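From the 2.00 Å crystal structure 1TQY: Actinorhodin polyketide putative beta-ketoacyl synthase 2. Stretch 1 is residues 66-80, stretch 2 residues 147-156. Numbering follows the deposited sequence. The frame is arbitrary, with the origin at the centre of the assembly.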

# COMPACT_ATOMS: atom_id res chain seq x y z
N ASP B 66 -14.16 -24.58 -5.42
CA ASP B 66 -15.56 -24.57 -5.02
C ASP B 66 -16.06 -23.17 -4.70
O ASP B 66 -17.26 -22.96 -4.54
CB ASP B 66 -15.79 -25.47 -3.80
CG ASP B 66 -15.61 -26.95 -4.13
OD1 ASP B 66 -16.06 -27.39 -5.21
OD2 ASP B 66 -15.03 -27.68 -3.29
N HIS B 67 -15.15 -22.21 -4.62
CA HIS B 67 -15.56 -20.84 -4.29
C HIS B 67 -15.18 -19.80 -5.35
O HIS B 67 -15.85 -18.78 -5.49
CB HIS B 67 -14.94 -20.45 -2.95
CG HIS B 67 -15.43 -21.28 -1.80
ND1 HIS B 67 -16.48 -20.89 -1.00
CD2 HIS B 67 -14.99 -22.46 -1.31
CE1 HIS B 67 -16.67 -21.80 -0.06
NE2 HIS B 67 -15.78 -22.76 -0.22
N ILE B 68 -14.11 -20.08 -6.09
CA ILE B 68 -13.60 -19.18 -7.11
C ILE B 68 -13.83 -19.73 -8.54
O ILE B 68 -13.65 -20.93 -8.80
CB ILE B 68 -12.07 -18.97 -6.89
CG1 ILE B 68 -11.82 -18.32 -5.53
CG2 ILE B 68 -11.48 -18.17 -8.04
CD1 ILE B 68 -12.51 -16.97 -5.34
N PRO B 69 -14.21 -18.85 -9.48
CA PRO B 69 -14.47 -19.20 -10.88
C PRO B 69 -13.22 -19.81 -11.53
O PRO B 69 -12.12 -19.28 -11.38
CB PRO B 69 -14.83 -17.86 -11.52
CG PRO B 69 -15.47 -17.12 -10.39
CD PRO B 69 -14.57 -17.44 -9.22
N GLY B 70 -13.39 -20.91 -12.26
CA GLY B 70 -12.26 -21.56 -12.90
C GLY B 70 -11.32 -20.62 -13.65
O GLY B 70 -10.14 -20.91 -13.83
N ARG B 71 -11.85 -19.49 -14.09
CA ARG B 71 -11.05 -18.53 -14.83
C ARG B 71 -9.99 -17.84 -13.97
O ARG B 71 -8.87 -17.59 -14.41
CB ARG B 71 -11.98 -17.48 -15.43
CG ARG B 71 -11.32 -16.54 -16.40
CD ARG B 71 -12.38 -15.63 -16.95
NE ARG B 71 -13.01 -14.86 -15.88
CZ ARG B 71 -12.39 -13.92 -15.17
NH1 ARG B 71 -11.12 -13.64 -15.44
NH2 ARG B 71 -13.03 -13.26 -14.22
N LEU B 72 -10.36 -17.55 -12.72
CA LEU B 72 -9.46 -16.87 -11.79
C LEU B 72 -8.46 -17.77 -11.05
O LEU B 72 -7.48 -17.28 -10.50
CB LEU B 72 -10.28 -16.06 -10.79
CG LEU B 72 -11.07 -14.87 -11.35
CD1 LEU B 72 -11.94 -14.26 -10.26
CD2 LEU B 72 -10.10 -13.82 -11.89
N LEU B 73 -8.71 -19.08 -11.02
CA LEU B 73 -7.83 -20.01 -10.32
C LEU B 73 -6.37 -19.97 -10.77
O LEU B 73 -5.46 -19.94 -9.94
CB LEU B 73 -8.36 -21.44 -10.46
CG LEU B 73 -9.70 -21.71 -9.78
CD1 LEU B 73 -10.16 -23.13 -10.15
CD2 LEU B 73 -9.57 -21.58 -8.27
N PRO B 74 -6.12 -19.98 -12.09
CA PRO B 74 -4.76 -19.95 -12.65
C PRO B 74 -3.95 -18.70 -12.30
O PRO B 74 -2.73 -18.75 -12.21
CB PRO B 74 -4.99 -20.00 -14.16
CG PRO B 74 -6.39 -20.49 -14.32
CD PRO B 74 -7.13 -19.92 -13.16
N GLN B 75 -4.64 -17.58 -12.11
CA GLN B 75 -3.98 -16.31 -11.84
C GLN B 75 -4.05 -15.79 -10.41
O GLN B 75 -3.59 -14.68 -10.13
CB GLN B 75 -4.56 -15.23 -12.77
CG GLN B 75 -6.06 -14.98 -12.57
CD GLN B 75 -6.59 -13.83 -13.42
OE1 GLN B 75 -6.81 -13.98 -14.62
NE2 GLN B 75 -6.81 -12.69 -12.79
N THR B 76 -4.59 -16.58 -9.50
CA THR B 76 -4.71 -16.13 -8.12
C THR B 76 -3.92 -16.94 -7.10
O THR B 76 -3.84 -18.18 -7.17
CB THR B 76 -6.18 -16.08 -7.70
OG1 THR B 76 -6.79 -17.34 -7.98
CG2 THR B 76 -6.90 -14.98 -8.46
N ASP B 77 -3.35 -16.21 -6.15
CA ASP B 77 -2.57 -16.77 -5.06
C ASP B 77 -3.56 -17.22 -4.00
O ASP B 77 -4.72 -16.79 -4.02
CB ASP B 77 -1.67 -15.67 -4.47
CG ASP B 77 -0.83 -16.15 -3.29
OD1 ASP B 77 0.21 -16.79 -3.55
OD2 ASP B 77 -1.22 -15.89 -2.13
N PRO B 78 -3.14 -18.09 -3.07
CA PRO B 78 -4.10 -18.52 -2.05
C PRO B 78 -4.71 -17.33 -1.31
O PRO B 78 -5.92 -17.31 -1.05
CB PRO B 78 -3.25 -19.38 -1.12
CG PRO B 78 -2.33 -20.04 -2.07
CD PRO B 78 -1.93 -18.92 -3.03
N SER B 79 -3.88 -16.35 -0.98
CA SER B 79 -4.38 -15.17 -0.27
C SER B 79 -5.49 -14.45 -1.05
O SER B 79 -6.50 -14.05 -0.47
CB SER B 79 -3.24 -14.17 -0.00
OG SER B 79 -2.72 -13.68 -1.22
N THR B 80 -5.30 -14.28 -2.35
CA THR B 80 -6.31 -13.58 -3.15
C THR B 80 -7.64 -14.34 -3.26
O THR B 80 -8.72 -13.74 -3.26
CB THR B 80 -5.76 -13.27 -4.54
OG1 THR B 80 -4.59 -12.45 -4.41
CG2 THR B 80 -6.80 -12.53 -5.38
N VAL B 147 -2.78 -6.43 -5.63
CA VAL B 147 -3.58 -7.51 -6.20
C VAL B 147 -5.01 -7.69 -5.69
O VAL B 147 -5.95 -7.70 -6.49
CB VAL B 147 -2.84 -8.90 -6.15
CG1 VAL B 147 -2.61 -9.36 -4.71
CG2 VAL B 147 -3.65 -9.93 -6.93
N ASN B 148 -5.20 -7.79 -4.38
CA ASN B 148 -6.56 -7.99 -3.88
C ASN B 148 -7.53 -6.84 -4.08
O ASN B 148 -8.74 -7.04 -4.14
CB ASN B 148 -6.50 -8.41 -2.42
CG ASN B 148 -5.65 -9.63 -2.22
OD1 ASN B 148 -5.65 -10.53 -3.07
ND2 ASN B 148 -4.90 -9.67 -1.13
N THR B 149 -7.01 -5.62 -4.19
CA THR B 149 -7.91 -4.50 -4.43
C THR B 149 -8.37 -4.56 -5.89
O THR B 149 -9.56 -4.50 -6.18
CB THR B 149 -7.22 -3.15 -4.14
OG1 THR B 149 -7.06 -2.99 -2.72
CG2 THR B 149 -8.05 -2.00 -4.66
N GLY B 150 -7.41 -4.73 -6.79
CA GLY B 150 -7.73 -4.82 -8.20
C GLY B 150 -8.64 -5.98 -8.58
O GLY B 150 -9.50 -5.83 -9.44
N GLN B 151 -8.44 -7.14 -7.95
CA GLN B 151 -9.27 -8.31 -8.26
C GLN B 151 -10.68 -8.14 -7.70
O GLN B 151 -11.66 -8.52 -8.34
CB GLN B 151 -8.65 -9.60 -7.72
CG GLN B 151 -7.37 -10.06 -8.43
CD GLN B 151 -7.62 -10.63 -9.83
OE1 GLN B 151 -6.72 -11.22 -10.43
NE2 GLN B 151 -8.83 -10.45 -10.35
N ILE B 152 -10.79 -7.58 -6.50
CA ILE B 152 -12.11 -7.38 -5.92
C ILE B 152 -12.85 -6.34 -6.78
O ILE B 152 -14.03 -6.51 -7.11
CB ILE B 152 -11.99 -6.91 -4.45
CG1 ILE B 152 -11.48 -8.08 -3.59
CG2 ILE B 152 -13.33 -6.42 -3.94
CD1 ILE B 152 -11.18 -7.72 -2.14
N SER B 153 -12.13 -5.30 -7.18
CA SER B 153 -12.68 -4.22 -8.02
C SER B 153 -13.28 -4.75 -9.32
O SER B 153 -14.43 -4.46 -9.66
CB SER B 153 -11.57 -3.21 -8.34
OG SER B 153 -11.87 -2.44 -9.49
N ILE B 154 -12.47 -5.52 -10.05
CA ILE B 154 -12.88 -6.10 -11.33
C ILE B 154 -14.04 -7.07 -11.20
O ILE B 154 -14.97 -7.06 -12.02
CB ILE B 154 -11.70 -6.85 -11.97
CG1 ILE B 154 -10.59 -5.86 -12.31
CG2 ILE B 154 -12.15 -7.59 -13.23
CD1 ILE B 154 -9.35 -6.51 -12.82
N ARG B 155 -14.00 -7.92 -10.18
CA ARG B 155 -15.06 -8.90 -10.02
C ARG B 155 -16.42 -8.30 -9.69
O ARG B 155 -17.44 -8.89 -10.00
CB ARG B 155 -14.69 -9.92 -8.94
CG ARG B 155 -15.45 -11.22 -9.13
CD ARG B 155 -15.51 -12.01 -7.86
NE ARG B 155 -16.12 -13.32 -8.06
CZ ARG B 155 -16.34 -14.17 -7.06
NH1 ARG B 155 -16.01 -13.84 -5.82
NH2 ARG B 155 -16.89 -15.35 -7.31
N HIS B 156 -16.45 -7.14 -9.05
CA HIS B 156 -17.73 -6.56 -8.70
C HIS B 156 -18.07 -5.29 -9.46
O HIS B 156 -19.11 -4.68 -9.24
CB HIS B 156 -17.78 -6.35 -7.19
CG HIS B 156 -17.55 -7.60 -6.41
ND1 HIS B 156 -18.50 -8.60 -6.32
CD2 HIS B 156 -16.45 -8.07 -5.78
CE1 HIS B 156 -17.99 -9.63 -5.66
NE2 HIS B 156 -16.75 -9.34 -5.33
O HOH W 1 -4.13 -12.18 -8.90
O HOH W 2 -8.73 -10.94 -13.07
O HOH W 3 -2.18 -11.13 -1.10

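Packing of a loop and helix start (residues 66-80) against one face of a helix (residues 147-156) in actinorhodin polyketide putative beta-ketoacyl synthase 2. The helix is held by regular i to i+4 bonds, among them Gln151 N to Val147 O (2.9 Å) and Arg155 N to Gln151 O (3.0 Å), and this spacing places Val147, Gln151 and Arg155, with Asn148, along the side that meets the first stretch. The backbones come nearest at Thr80 and Asn148, whose CA atoms lie 5.6 Å apart. Here Thr80, chi1 m, points its CA-to-CB bond toward the helix, and its hydroxyl OG1 donates to Asn148 OD1 at 2.6 Å, a short bond between buried side chains. Asn148, also m, turns its carboxamide so that OD1 receives this bond while ND2 donates to water 3 (3.1 Å); the same water donates to Ser79 OG (2.6 Å). Thr80 CG2 rests 4.0 Å from Gln151 CG, an apolar contact, while the hydroxyl OG1 also lies 3.7 Å from Val147 CG1.

Just before this helix start, Asp77 serves as N-cap. With chi1 t, its OD2 accepts from Ser79 N (2.9 Å), an amide that the helix itself leaves unpaired in its first turn, and from Ser79 OG (2.8 Å), which chi1 p brings within reach.

Gln151, covered more than any other residue here, is the central polar side chain. Its m, m conformation folds the chain, and its OE1 accepts from Gln75 NE2 at 2.8 Å, with a somewhat bent N-H...O angle of 137°. Gln75 starts sideways, but chi1 p and chi2 t extend its end to the helix. Two waters complete the pairing: water 1 donates to Gln75 O (2.8 Å) and Gln151 OE1 (3.2 Å), while water 2 accepts from Gln75 NE2 (2.6 Å) and Gln151 NE2 (2.8 Å). The two carboxamides are thus joined directly and through solvent.

Around them, Leu72 (m, t) sends CD2 to 3.9 Å from Gln151 NE2, a van der Waals contact. The turn carrying Leu72 is held by Leu72 N to Pro69 O (2.8 Å), and Thr76, chi1 p, donates from OG1 to Leu72 O (2.6 Å), leaving its CG2 4.2 Å from Gln151 OE1.

At the far end Arg155 is nearly fully extended, all four chi angles close to trans, so that a side chain starting sideways reaches Pro69. Its NH2 lies 3.7 Å from Pro69 CD and 4.0 Å from His67 O, too far for a hydrogen bond; between these stretches the guanidinium makes packing contacts without a hydrogen bond.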